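Local coordinates for protein ochratoxinase (Aspergillus niger, PDB 4C65) that hydrolyses the amide bond of ochratoxin A to ochratoxin alpha and L-phenylalanine, acting as a zinc-dependent carboxypeptidase of the amidohydrolase superfamily, at residues V7-Y11 against I44-L49; Y137-L143 against A200-M206; I241-H247 against C260-V266. All coordinates share one frame; numbering follows the deposited sequence. Where two conformers were deposited one is given.

Contact 1: V7-Y11 against I44-L49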
ATOM      1  N   VAL A   7       9.753  51.555  26.863  1.00 31.70           N
ATOM      2  CA  VAL A   7      10.534  51.437  28.070  1.00 29.96           C
ATOM      3  C   VAL A   7       9.639  51.270  29.288  1.00 28.63           C
ATOM      4  O   VAL A   7       8.697  52.031  29.478  1.00 29.78           O
ATOM      5  CB  VAL A   7      11.443  52.677  28.216  1.00 31.55           C
ATOM      6  CG1 VAL A   7      12.179  52.679  29.554  1.00 31.01           C
ATOM      7  CG2 VAL A   7      12.426  52.718  27.059  1.00 32.46           C
ATOM      8  N   THR A   8       9.966  50.286  30.132  1.00 26.46           N
ATOM      9  CA  THR A   8       9.246  50.036  31.382  1.00 25.46           C
ATOM     10  C   THR A   8      10.236  49.964  32.545  1.00 24.75           C
ATOM     11  O   THR A   8      11.250  49.278  32.457  1.00 23.84           O
ATOM     12  CB  THR A   8       8.475  48.711  31.331  1.00 24.14           C
ATOM     13  OG1 THR A   8       7.653  48.679  30.172  1.00 24.47           O
ATOM     14  CG2 THR A   8       7.617  48.534  32.564  1.00 24.05           C
ATOM     15  N   ILE A   9       9.955  50.703  33.618  1.00 25.30           N
ATOM     16  CA  ILE A   9      10.765  50.632  34.831  1.00 24.63           C
ATOM     17  C   ILE A   9      10.000  49.874  35.883  1.00 23.60           C
ATOM     18  O   ILE A   9       8.843  50.178  36.154  1.00 23.91           O
ATOM     19  CB  ILE A   9      11.147  52.018  35.383  1.00 26.29           C
ATOM     20  CG1 ILE A   9      11.814  52.841  34.275  1.00 27.39           C
ATOM     21  CG2 ILE A   9      12.100  51.865  36.562  1.00 25.89           C
ATOM     22  CD1 ILE A   9      12.267  54.213  34.695  1.00 29.06           C
ATOM     23  N   ILE A  10      10.650  48.863  36.450  1.00 22.43           N
ATOM     24  CA  ILE A  10      10.073  48.085  37.533  1.00 22.10           C
ATOM     25  C   ILE A  10      10.955  48.215  38.769  1.00 22.07           C
ATOM     26  O   ILE A  10      12.129  47.870  38.725  1.00 21.31           O
ATOM     27  CB  ILE A  10       9.991  46.592  37.171  1.00 20.97           C
ATOM     28  CG1 ILE A  10       9.233  46.398  35.863  1.00 21.00           C
ATOM     29  CG2 ILE A  10       9.335  45.809  38.306  1.00 20.83           C
ATOM     30  CD1 ILE A  10       9.556  45.084  35.181  1.00 20.01           C
ATOM     31  N   TYR A  11      10.388  48.762  39.840  1.00 22.72           N
ATOM     32  CA  TYR A  11      11.086  48.882  41.107  1.00 22.93           C
ATOM     33  C   TYR A  11      10.751  47.698  41.961  1.00 22.16           C
ATOM     34  O   TYR A  11       9.579  47.332  42.083  1.00 22.16           O
ATOM     35  CB  TYR A  11      10.650  50.148  41.829  1.00 24.78           C
ATOM     36  CG  TYR A  11      11.032  51.424  41.114  1.00 25.79           C
ATOM     37  CD1 TYR A  11      12.246  52.037  41.353  1.00 26.38           C
ATOM     38  CD2 TYR A  11      10.188  51.995  40.183  1.00 26.45           C
ATOM     39  CE1 TYR A  11      12.604  53.210  40.704  1.00 27.35           C
ATOM     40  CE2 TYR A  11      10.537  53.180  39.525  1.00 27.50           C
ATOM     41  CZ  TYR A  11      11.742  53.783  39.803  1.00 27.85           C
ATOM     42  OH  TYR A  11      12.090  54.941  39.178  1.00 28.85           O
ATOM     43  N   ILE A  44      19.502  53.948  38.300  1.00 31.14           N
ATOM     44  CA  ILE A  44      18.818  53.875  37.014  1.00 30.52           C
ATOM     45  C   ILE A  44      19.338  54.981  36.098  1.00 31.53           C
ATOM     46  O   ILE A  44      19.236  56.136  36.443  1.00 32.68           O
ATOM     47  CB  ILE A  44      17.292  54.046  37.169  1.00 30.44           C
ATOM     48  CG1 ILE A  44      16.698  52.956  38.076  1.00 29.20           C
ATOM     49  CG2 ILE A  44      16.594  53.973  35.807  1.00 30.34           C
ATOM     50  CD1 ILE A  44      15.372  53.338  38.694  1.00 29.48           C
ATOM     51  N   PRO A  45      19.890  54.629  34.924  1.00 31.39           N
ATOM     52  CA  PRO A  45      20.313  55.662  33.989  1.00 32.74           C
ATOM     53  C   PRO A  45      19.176  56.651  33.720  1.00 33.61           C
ATOM     54  O   PRO A  45      18.034  56.243  33.503  1.00 32.71           O
ATOM     55  CB  PRO A  45      20.664  54.876  32.726  1.00 32.56           C
ATOM     56  CG  PRO A  45      21.023  53.515  33.211  1.00 31.01           C
ATOM     57  CD  PRO A  45      20.126  53.270  34.387  1.00 30.09           C
ATOM     58  N   LYS A  46      19.495  57.942  33.750  1.00 35.08           N
ATOM     59  CA  LYS A  46      18.485  58.977  33.670  1.00 36.13           C
ATOM     60  C   LYS A  46      17.699  58.948  32.360  1.00 36.45           C
ATOM     61  O   LYS A  46      16.551  59.403  32.323  1.00 36.84           O
ATOM     62  CB  LYS A  46      19.113  60.375  33.857  1.00 38.19           C
ATOM     63  CG  LYS A  46      19.778  60.716  35.170  1.00 38.39           C
ATOM     64  CD  LYS A  46      19.169  59.958  36.311  1.00 36.67           C
ATOM     65  CE  LYS A  46      19.986  60.220  37.581  1.00 36.96           C
ATOM     66  NZ  LYS A  46      19.165  60.639  38.742  1.00 37.09           N
ATOM     67  N   LYS A  47      18.303  58.431  31.288  1.00 36.43           N
ATOM     68  CA  LYS A  47      17.614  58.392  29.992  1.00 36.79           C
ATOM     69  C   LYS A  47      16.351  57.554  30.048  1.00 35.13           C
ATOM     70  O   LYS A  47      15.365  57.891  29.407  1.00 35.71           O
ATOM     71  CB  LYS A  47      18.529  57.921  28.871  1.00 37.27           C
ATOM     72  CG  LYS A  47      19.111  56.543  29.041  1.00 35.53           C
ATOM     73  CD  LYS A  47      19.901  56.136  27.802  1.00 36.34           C
ATOM     74  CE  LYS A  47      20.761  54.907  28.091  1.00 35.08           C
ATOM     75  NZ  LYS A  47      21.171  54.141  26.894  1.00 35.31           N
ATOM     76  N   TYR A  48      16.366  56.503  30.870  1.00 33.28           N
ATOM     77  CA  TYR A  48      15.178  55.659  31.064  1.00 31.84           C
ATOM     78  C   TYR A  48      14.133  56.311  31.971  1.00 32.37           C
ATOM     79  O   TYR A  48      12.931  56.160  31.734  1.00 32.39           O
ATOM     80  CB  TYR A  48      15.552  54.283  31.619  1.00 29.76           C
ATOM     81  CG  TYR A  48      16.521  53.517  30.760  1.00 29.29           C
ATOM     82  CD1 TYR A  48      16.256  53.291  29.404  1.00 29.72           C
ATOM     83  CD2 TYR A  48      17.704  53.030  31.288  1.00 28.77           C
ATOM     84  CE1 TYR A  48      17.152  52.599  28.603  1.00 29.68           C
ATOM     85  CE2 TYR A  48      18.601  52.324  30.495  1.00 28.81           C
ATOM     86  CZ  TYR A  48      18.323  52.121  29.156  1.00 29.16           C
ATOM     87  OH  TYR A  48      19.206  51.425  28.382  1.00 29.64           O
ATOM     88  N   LEU A  49      14.581  57.072  32.973  1.00 33.22           N
ATOM     89  CA  LEU A  49      13.677  57.851  33.822  1.00 34.06           C
ATOM     90  C   LEU A  49      12.867  58.856  32.987  1.00 36.32           C
ATOM     91  O   LEU A  49      11.694  59.112  33.284  1.00 36.80           O
ATOM     92  CB  LEU A  49      14.451  58.582  34.914  1.00 34.90           C
ATOM     93  CG  LEU A  49      15.092  57.729  36.015  1.00 33.61           C
ATOM     94  CD1 LEU A  49      15.998  58.570  36.902  1.00 34.91           C
ATOM     95  CD2 LEU A  49      14.037  57.031  36.854  1.00 32.41           C
TER

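Contact 2: Y137-L143 against A200-M206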
ATOM      1  N   TYR A 137      10.121  25.172  23.654  1.00 14.85           N
ATOM      2  CA  TYR A 137      11.189  24.478  22.978  1.00 14.32           C
ATOM      3  C   TYR A 137      10.794  23.016  22.977  1.00 14.08           C
ATOM      4  O   TYR A 137      10.786  22.363  24.027  1.00 14.09           O
ATOM      5  CB  TYR A 137      12.528  24.679  23.699  1.00 14.25           C
ATOM      6  CG  TYR A 137      12.886  26.105  23.868  1.00 14.18           C
ATOM      7  CD1 TYR A 137      12.372  26.843  24.906  1.00 14.35           C
ATOM      8  CD2 TYR A 137      13.753  26.721  22.993  1.00 14.45           C
ATOM      9  CE1 TYR A 137      12.701  28.184  25.068  1.00 14.71           C
ATOM     10  CE2 TYR A 137      14.083  28.054  23.126  1.00 14.83           C
ATOM     11  CZ  TYR A 137      13.553  28.792  24.171  1.00 14.97           C
ATOM     12  OH  TYR A 137      13.895  30.112  24.312  1.00 15.51           O
ATOM     13  N   SER A 138      10.458  22.498  21.802  1.00 13.67           N
ATOM     14  CA  SER A 138       9.884  21.184  21.704  1.00 13.59           C
ATOM     15  C   SER A 138      10.829  20.213  21.012  1.00 13.49           C
ATOM     16  O   SER A 138      11.575  20.580  20.118  1.00 12.97           O
ATOM     17  CB  SER A 138       8.555  21.254  20.935  1.00 13.89           C
ATOM     18  OG  SER A 138       7.952  19.975  20.811  1.00 13.76           O
ATOM     19  N   SER A 139      10.761  18.958  21.450  1.00 13.52           N
ATOM     20  CA  SER A 139      11.485  17.866  20.833  1.00 13.49           C
ATOM     21  C   SER A 139      10.729  17.295  19.619  1.00 13.39           C
ATOM     22  O   SER A 139      11.279  16.474  18.867  1.00 13.68           O
ATOM     23  CB  SER A 139      11.663  16.763  21.861  1.00 13.56           C
ATOM     24  OG  SER A 139      10.381  16.345  22.299  1.00 13.76           O
ATOM     25  N   GLY A 140       9.480  17.726  19.423  1.00 13.14           N
ATOM     26  CA  GLY A 140       8.579  17.021  18.526  1.00 13.19           C
ATOM     27  C   GLY A 140       8.310  15.681  19.189  1.00 13.29           C
ATOM     28  O   GLY A 140       8.017  15.634  20.395  1.00 13.74           O
ATOM     29  N   ALA A 141       8.434  14.598  18.433  1.00 13.08           N
ATOM     30  CA  ALA A 141       8.231  13.260  18.982  1.00 13.25           C
ATOM     31  C   ALA A 141       9.433  12.797  19.795  1.00 13.56           C
ATOM     32  O   ALA A 141      10.571  13.110  19.454  1.00 13.86           O
ATOM     33  CB  ALA A 141       7.994  12.286  17.871  1.00 13.32           C
ATOM     34  N   ALA A 142       9.176  12.118  20.911  1.00 13.81           N
ATOM     35  CA  ALA A 142      10.228  11.382  21.612  1.00 13.74           C
ATOM     36  C   ALA A 142      10.611  10.237  20.693  1.00 13.75           C
ATOM     37  O   ALA A 142       9.721   9.605  20.100  1.00 14.14           O
ATOM     38  CB  ALA A 142       9.722  10.844  22.942  1.00 13.82           C
ATOM     39  N   LEU A 143      11.910   9.993  20.551  1.00 13.31           N
ATOM     40  CA  LEU A 143      12.374   8.889  19.748  1.00 13.34           C
ATOM     41  C   LEU A 143      12.558   7.626  20.592  1.00 13.29           C
ATOM     42  O   LEU A 143      13.161   7.663  21.650  1.00 13.68           O
ATOM     43  CB  LEU A 143      13.687   9.226  19.063  1.00 13.36           C
ATOM     44  CG  LEU A 143      13.828  10.507  18.252  1.00 13.24           C
ATOM     45  CD1 LEU A 143      15.067  10.416  17.378  1.00 13.49           C
ATOM     46  CD2 LEU A 143      12.620  10.785  17.387  1.00 13.26           C
ATOM     47  N   ALA A 200      11.535  21.364  15.855  1.00 14.23           N
ATOM     48  CA  ALA A 200      12.043  20.956  17.147  1.00 14.16           C
ATOM     49  C   ALA A 200      13.333  21.708  17.492  1.00 14.64           C
ATOM     50  O   ALA A 200      14.209  21.875  16.659  1.00 14.24           O
ATOM     51  CB  ALA A 200      12.272  19.464  17.180  1.00 14.18           C
ATOM     52  N   LYS A 201      13.395  22.199  18.720  1.00 15.35           N
ATOM     53  CA  LYS A 201      14.560  22.912  19.216  1.00 15.99           C
ATOM     54  C   LYS A 201      15.356  22.053  20.204  1.00 15.64           C
ATOM     55  O   LYS A 201      16.359  22.496  20.747  1.00 16.54           O
ATOM     56  CB  LYS A 201      14.130  24.229  19.840  1.00 16.75           C
ATOM     57  CG  LYS A 201      13.963  25.308  18.788  1.00 17.89           C
ATOM     58  CD  LYS A 201      13.273  26.526  19.347  1.00 18.84           C
ATOM     59  CE  LYS A 201      12.863  27.507  18.219  1.00 20.34           C
ATOM     60  NZ  LYS A 201      12.995  28.922  18.637  1.00 21.16           N
ATOM     61  N   VAL A 202      14.913  20.832  20.417  1.00 14.76           N
ATOM     62  CA  VAL A 202      15.688  19.866  21.138  1.00 14.58           C
ATOM     63  C   VAL A 202      15.354  18.493  20.570  1.00 13.99           C
ATOM     64  O   VAL A 202      14.336  18.335  19.889  1.00 13.42           O
ATOM     65  CB  VAL A 202      15.421  19.965  22.655  1.00 14.51           C
ATOM     66  CG1 VAL A 202      14.004  19.536  23.013  1.00 14.29           C
ATOM     67  CG2 VAL A 202      16.442  19.128  23.438  1.00 14.76           C
ATOM     68  N   ILE A 203      16.207  17.499  20.832  1.00 13.85           N
ATOM     69  CA  ILE A 203      15.869  16.108  20.504  1.00 13.81           C
ATOM     70  C   ILE A 203      15.784  15.273  21.768  1.00 13.92           C
ATOM     71  O   ILE A 203      16.643  15.358  22.645  1.00 14.13           O
ATOM     72  CB  ILE A 203      16.862  15.483  19.492  1.00 13.71           C
ATOM     73  CG1 ILE A 203      16.863  16.257  18.180  1.00 13.54           C
ATOM     74  CG2 ILE A 203      16.498  14.016  19.196  1.00 13.69           C
ATOM     75  CD1 ILE A 203      15.537  16.252  17.439  1.00 13.33           C
ATOM     76  N   LYS A 204      14.751  14.445  21.854  1.00 14.16           N
ATOM     77  CA  LYS A 204      14.557  13.547  23.008  0.50 14.48           C
ATOM     78  C   LYS A 204      14.611  12.088  22.586  1.00 14.73           C
ATOM     79  O   LYS A 204      13.897  11.680  21.683  1.00 14.78           O
ATOM     80  CB  LYS A 204      13.209  13.858  23.681  0.50 14.38           C
ATOM     81  CG  LYS A 204      12.598  12.771  24.541  0.50 14.54           C
ATOM     82  CD  LYS A 204      13.047  12.776  25.980  0.50 14.68           C
ATOM     83  CE  LYS A 204      12.005  11.804  26.623  0.50 14.76           C
ATOM     84  NZ  LYS A 204      10.499  12.092  26.600  0.50 14.56           N
ATOM     85  N   VAL A 205      15.412  11.289  23.306  1.00 15.45           N
ATOM     86  CA  VAL A 205      15.467   9.828  23.103  1.00 15.77           C
ATOM     87  C   VAL A 205      15.082   9.074  24.369  1.00 15.99           C
ATOM     88  O   VAL A 205      15.239   9.589  25.478  1.00 15.69           O
ATOM     89  CB  VAL A 205      16.859   9.311  22.707  1.00 16.26           C
ATOM     90  CG1 VAL A 205      17.268   9.920  21.401  1.00 16.40           C
ATOM     91  CG2 VAL A 205      17.908   9.623  23.760  1.00 16.70           C
ATOM     92  N   MET A 206      14.557   7.859  24.175  1.00 15.87           N
ATOM     93  CA  MET A 206      14.343   6.924  25.255  1.00 15.79           C
ATOM     94  C   MET A 206      15.597   6.062  25.256  1.00 15.53           C
ATOM     95  O   MET A 206      15.856   5.320  24.322  1.00 15.10           O
ATOM     96  CB  MET A 206      13.096   6.097  25.002  1.00 16.01           C
ATOM     97  CG  MET A 206      11.823   6.916  24.805  1.00 16.07           C
ATOM     98  SD  MET A 206      11.435   8.026  26.177  1.00 16.57           S
ATOM     99  CE  MET A 206       9.677   8.317  25.873  1.00 16.54           C
TER
HETATM  100  O   HOH W   1      12.989  14.354  19.551  1.00 10.16           O

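Contact 3: I241-H247 against C260-V266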
ATOM      1  N   ILE A 241      20.858  19.854  20.984  1.00 14.00           N
ATOM      2  CA  ILE A 241      21.364  18.820  21.842  1.00 14.06           C
ATOM      3  C   ILE A 241      20.271  17.758  22.085  1.00 13.58           C
ATOM      4  O   ILE A 241      19.108  17.945  21.706  1.00 12.58           O
ATOM      5  CB  ILE A 241      21.834  19.385  23.168  1.00 14.22           C
ATOM      6  CG1 ILE A 241      20.679  20.064  23.901  1.00 13.79           C
ATOM      7  CG2 ILE A 241      23.009  20.330  22.934  1.00 14.63           C
ATOM      8  CD1 ILE A 241      20.896  20.169  25.389  1.00 14.03           C
ATOM      9  N   VAL A 242      20.687  16.615  22.630  1.00 13.68           N
ATOM     10  CA  VAL A 242      19.786  15.516  22.844  1.00 13.54           C
ATOM     11  C   VAL A 242      19.582  15.372  24.323  1.00 14.17           C
ATOM     12  O   VAL A 242      20.527  15.425  25.112  1.00 14.47           O
ATOM     13  CB  VAL A 242      20.347  14.206  22.275  1.00 13.73           C
ATOM     14  CG1 VAL A 242      19.480  13.034  22.685  1.00 13.88           C
ATOM     15  CG2 VAL A 242      20.478  14.287  20.772  1.00 13.73           C
ATOM     16  N   SER A 243      18.329  15.198  24.694  1.00 14.73           N
ATOM     17  CA  SER A 243      17.960  14.878  26.040  1.00 15.54           C
ATOM     18  C   SER A 243      17.591  13.417  26.056  1.00 15.95           C
ATOM     19  O   SER A 243      16.825  12.949  25.206  1.00 16.29           O
ATOM     20  CB  SER A 243      16.747  15.719  26.466  1.00 16.09           C
ATOM     21  OG  SER A 243      16.268  15.312  27.740  1.00 17.03           O
ATOM     22  N   ALA A 244      18.089  12.706  27.060  1.00 16.35           N
ATOM     23  CA  ALA A 244      17.892  11.280  27.179  1.00 16.63           C
ATOM     24  C   ALA A 244      17.138  10.908  28.454  1.00 16.78           C
ATOM     25  O   ALA A 244      17.582  11.229  29.553  1.00 16.80           O
ATOM     26  CB  ALA A 244      19.241  10.599  27.185  1.00 17.50           C
ATOM     27  N   HIS A 245      16.001  10.227  28.278  1.00 16.66           N
ATOM     28  CA  HIS A 245      15.312   9.517  29.340  1.00 16.99           C
ATOM     29  C   HIS A 245      16.186   8.357  29.789  1.00 17.44           C
ATOM     30  O   HIS A 245      16.405   7.413  29.036  1.00 17.70           O
ATOM     31  CB  HIS A 245      13.960   9.042  28.817  1.00 17.41           C
ATOM     32  CG  HIS A 245      13.276   8.032  29.674  1.00 18.64           C
ATOM     33  ND1 HIS A 245      12.161   8.343  30.415  1.00 19.19           N
ATOM     34  CD2 HIS A 245      13.476   6.700  29.838  1.00 19.97           C
ATOM     35  CE1 HIS A 245      11.733   7.262  31.044  1.00 20.30           C
ATOM     36  NE2 HIS A 245      12.507   6.246  30.702  1.00 20.81           N
ATOM     37  N   VAL A 246      16.701   8.432  31.016  1.00 17.54           N
ATOM     38  CA  VAL A 246      17.538   7.359  31.600  1.00 18.59           C
ATOM     39  C   VAL A 246      17.223   7.061  33.065  1.00 19.38           C
ATOM     40  O   VAL A 246      17.074   7.970  33.890  1.00 19.54           O
ATOM     41  CB  VAL A 246      19.048   7.678  31.483  1.00 18.51           C
ATOM     42  CG1 VAL A 246      19.517   7.537  30.049  1.00 18.18           C
ATOM     43  CG2 VAL A 246      19.362   9.073  31.995  1.00 17.86           C
ATOM     44  N   HIS A 247      17.137   5.786  33.399  1.00 20.37           N
ATOM     45  CA  HIS A 247      16.991   5.377  34.787  1.00 21.31           C
ATOM     46  C   HIS A 247      18.216   4.569  35.183  1.00 22.23           C
ATOM     47  O   HIS A 247      19.074   5.057  35.935  1.00 22.46           O
ATOM     48  CB  HIS A 247      15.697   4.569  34.989  1.00 22.06           C
ATOM     49  CG  HIS A 247      14.454   5.406  34.962  1.00 21.34           C
ATOM     50  ND1 HIS A 247      14.152   6.324  35.948  1.00 21.31           N
ATOM     51  CD2 HIS A 247      13.444   5.478  34.068  1.00 20.74           C
ATOM     52  CE1 HIS A 247      13.018   6.930  35.655  1.00 20.58           C
ATOM     53  NE2 HIS A 247      12.564   6.431  34.522  1.00 20.29           N
ATOM     54  N   CYS A 260      24.892  12.834  24.570  1.00 17.51           N
ATOM     55  CA  CYS A 260      23.706  13.519  25.080  1.00 17.16           C
ATOM     56  C   CYS A 260      24.129  14.560  26.118  1.00 17.13           C
ATOM     57  O   CYS A 260      25.074  14.336  26.844  1.00 17.54           O
ATOM     58  CB  CYS A 260      22.729  12.526  25.703  1.00 17.11           C
ATOM     59  SG  CYS A 260      22.081  11.313  24.550  1.00 17.73           S
ATOM     60  N   LYS A 261      23.438  15.695  26.137  1.00 16.91           N
ATOM     61  CA  LYS A 261      23.829  16.822  26.956  1.00 17.16           C
ATOM     62  C   LYS A 261      22.831  17.129  28.033  1.00 16.63           C
ATOM     63  O   LYS A 261      23.041  18.001  28.839  1.00 16.50           O
ATOM     64  CB  LYS A 261      24.094  18.043  26.092  1.00 17.52           C
ATOM     65  CG  LYS A 261      25.323  17.894  25.216  1.00 18.89           C
ATOM     66  CD  LYS A 261      26.612  17.758  26.026  1.00 20.46           C
ATOM     67  CE  LYS A 261      27.565  18.897  25.746  1.00 22.28           C
ATOM     68  NZ  LYS A 261      27.819  19.764  26.942  1.00 23.21           N
ATOM     69  N   SER A 262      21.741  16.381  28.069  1.00 16.66           N
ATOM     70  CA  SER A 262      20.748  16.532  29.115  1.00 16.48           C
ATOM     71  C   SER A 262      20.207  15.157  29.458  1.00 16.57           C
ATOM     72  O   SER A 262      19.933  14.357  28.576  1.00 17.03           O
ATOM     73  CB  SER A 262      19.643  17.476  28.620  1.00 16.15           C
ATOM     74  OG  SER A 262      18.574  17.583  29.551  1.00 16.78           O
ATOM     75  N   LEU A 263      20.091  14.849  30.735  1.00 17.04           N
ATOM     76  CA  LEU A 263      19.570  13.557  31.143  1.00 17.21           C
ATOM     77  C   LEU A 263      18.385  13.766  32.033  1.00 17.46           C
ATOM     78  O   LEU A 263      18.417  14.637  32.927  1.00 16.99           O
ATOM     79  CB  LEU A 263      20.628  12.752  31.892  1.00 17.86           C
ATOM     80  CG  LEU A 263      21.904  12.496  31.121  1.00 18.08           C
ATOM     81  CD1 LEU A 263      22.904  11.793  32.029  1.00 19.00           C
ATOM     82  CD2 LEU A 263      21.652  11.688  29.864  1.00 17.88           C
ATOM     83  N   GLU A 264      17.364  12.938  31.837  1.00 17.98           N
ATOM     84  CA  GLU A 264      16.160  13.029  32.637  0.50 18.27           C
ATOM     85  C   GLU A 264      16.026  11.852  33.606  1.00 19.68           C
ATOM     86  O   GLU A 264      16.390  10.730  33.259  1.00 20.15           O
ATOM     87  CB  GLU A 264      14.947  13.124  31.725  0.50 17.76           C
ATOM     88  CG  GLU A 264      15.222  13.808  30.412  0.50 16.98           C
ATOM     89  CD  GLU A 264      15.442  15.289  30.706  0.50 16.47           C
ATOM     90  OE1 GLU A 264      14.552  15.880  31.376  0.50 16.15           O
ATOM     91  OE2 GLU A 264      16.476  15.865  30.282  0.50 16.25           O
ATOM     92  N   HIS A 265      15.482  12.137  34.784  1.00 20.40           N
ATOM     93  CA  HIS A 265      15.286  11.169  35.846  1.00 22.09           C
ATOM     94  C   HIS A 265      16.604  10.776  36.490  1.00 22.39           C
ATOM     95  O   HIS A 265      16.824  11.032  37.682  1.00 23.28           O
ATOM     96  CB  HIS A 265      14.514   9.926  35.361  1.00 23.45           C
ATOM     97  CG  HIS A 265      13.408  10.245  34.407  1.00 23.51           C
ATOM     98  ND1 HIS A 265      12.351  11.057  34.746  1.00 23.75           N
ATOM     99  CD2 HIS A 265      13.218   9.899  33.116  1.00 23.51           C
ATOM    100  CE1 HIS A 265      11.554  11.197  33.706  1.00 23.38           C
ATOM    101  NE2 HIS A 265      12.052  10.493  32.705  1.00 23.67           N
ATOM    102  N   VAL A 266      17.456  10.125  35.708  1.00 21.75           N
ATOM    103  CA  VAL A 266      18.809   9.781  36.105  1.00 21.93           C
ATOM    104  C   VAL A 266      18.830   9.024  37.417  1.00 22.86           C
ATOM    105  O   VAL A 266      19.749   9.175  38.218  1.00 23.82           O
ATOM    106  CB  VAL A 266      19.723  11.016  36.195  1.00 21.41           C
ATOM    107  CG1 VAL A 266      21.085  10.677  35.621  1.00 21.73           C
ATOM    108  CG2 VAL A 266      19.166  12.203  35.425  1.00 20.29           C
TER

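Contact 1: V7-Y11 against I44-L49
Ile9 has CG2 anti to the backbone N and beside the carbonyl carbon, which turns this methyl to Ile44 CD1, 4.2 Å away, while its CG1 (chi1 -54°) leads an extended chain to the helix; in Ile44 a similar chi1 (-60°) carries CD1 to the strand. There the CD1 of Ile44 arrives beside the ring of Tyr11, 3.4 Å from Tyr11 CE1, the two side chains crossing at about a right angle. Ile9 sends its own CD1 against the backbone of the helical turn, 3.6 Å from Tyr48 O, where it also meets Leu49 CD2 at 4.0 Å. Leu49 starts out turned from the strand, but its CD2 swings back to the phenol oxygen, 3.7 Å from Tyr11 OH. At the other end CG1 of Val7 approaches the Tyr48 ring obliquely, 4.1 Å from Tyr48 CD1, while Lys47 CG lies over the centre of one face of that ring. The Tyr11 ring has a further partner in Arg57, a cation-pi contact, and strand 26-31 also takes part, Ala27 touching Ile44 and Val29 touching Tyr48. Pro45 occupies the N-cap position of helix 46-51, whose first turn packs on strand 7-15. This is helix-on-sheet packing in the smaller beta-sandwich domain of an amidohydrolase, away from the zinc site.

Contact 2: Y137-L143 against A200-M206
Ala142 CB touches two side chains of the facing strand, 3.8 Å from Lys204 CG and 3.9 Å from the terminal methyl, CE, of Met206, at the inner side of the twisted TIM barrel. Strands 142-144 and 203-206 are neighbouring staves there, joined by the single bridge of Leu143 with Val205. Leu143 turns the other way, its CD1 towards Ile203 CG2, and helix 185-198 covers it with Ala191 and Val192. In Lys204, the active-site lysine that binds both zinc ions, CB lies on Ser139 CB; chi1 (159°) sets CG anti to the backbone N, against Ala142, and in the conformer given NZ is bonded to Leu115 O. Farther back, the Lys201 chain runs obliquely past the Tyr137 ring, with CD 3.7 Å from Tyr137 CD2. The polar edge is mainly backbone. Leu143 N gives a nearly straight bond to Lys204 O (2.8 Å, 174°), and Met206 N returns one to Leu143 O; Lys201 N reaches Ser138 O in the carbonyl plane. Ser138 OG closes an ST turn by accepting from Gly140 N and is also bonded to Asp114. Where the chain bows away from Lys204, a water fills in: it accepts from Lys204 N at 2.9 Å and donates to Ser139 O at 2.8 Å and to Ala141 O at 2.7 Å.

Contact 3: I241-H247 against C260-V266
Strands 242-246 and 262-263 run parallel, with Ala244 N bonded to Ser262 O and Glu264 N to Ala244 O, both at 2.9 Å, and Val246 N extends the ladder to Glu264 O. With helix 249-258 they make a beta-alpha-beta unit of the TIM barrel. Ala244, Val246 and Leu263 face this helix: Leu263 CD2 lies 3.8 Å from Ala244 CB, and Ala255 packs on both residues. Ser243, Ser262, His245 and Glu264 point to the inner face. In the conformer given, Glu264 bends at chi2 (-71°), which brings OE2 to both serine hydroxyls, and it accepts from each: Ser243 OG comes from above the carboxylate plane at 2.6 Å, while Ser262 OG meets Glu264 OE2 nearly along the C-O axis at 2.8 Å. Arg113 also makes a salt bridge with OE2, and OE1 is bonded to the zinc ligand His69. His245 and His265, both ligands of the second zinc, have their rings turned 76° apart; ND1 of His245 lies 3.1 Å from His265 NE2, near the plane of the His265 ring. Thr287 bonds the other nitrogen of His265 and Gly209 that of His245, which would steady both rings. Beyond them His247 lies nearly parallel to His265, its plane 13° off but slid aside, with His247 CE1 3.4 Å from His265 CB.

The three contacts follow one another along the chain and divide between the two domains. Contact 1 belongs to the small beta-sandwich, on the other side of the chain's centre from the rest, its centre about 40 Å from that of contact 2 and about 41 Å from that of contact 3. Contacts 2 and 3 have centres about 11 Å apart in the TIM barrel and touch directly: strands 203-206 and 242-246 are neighbours in one parallel sheet, with Ile203 O and Ser243 N 2.7 Å apart in a probable hydrogen bond. The barrel pair thus carries Lys204 and His245 on adjacent strands, and His265 just past the next, around the zinc site, whereas 7-11 with 44-49 is packing remote from catalysis.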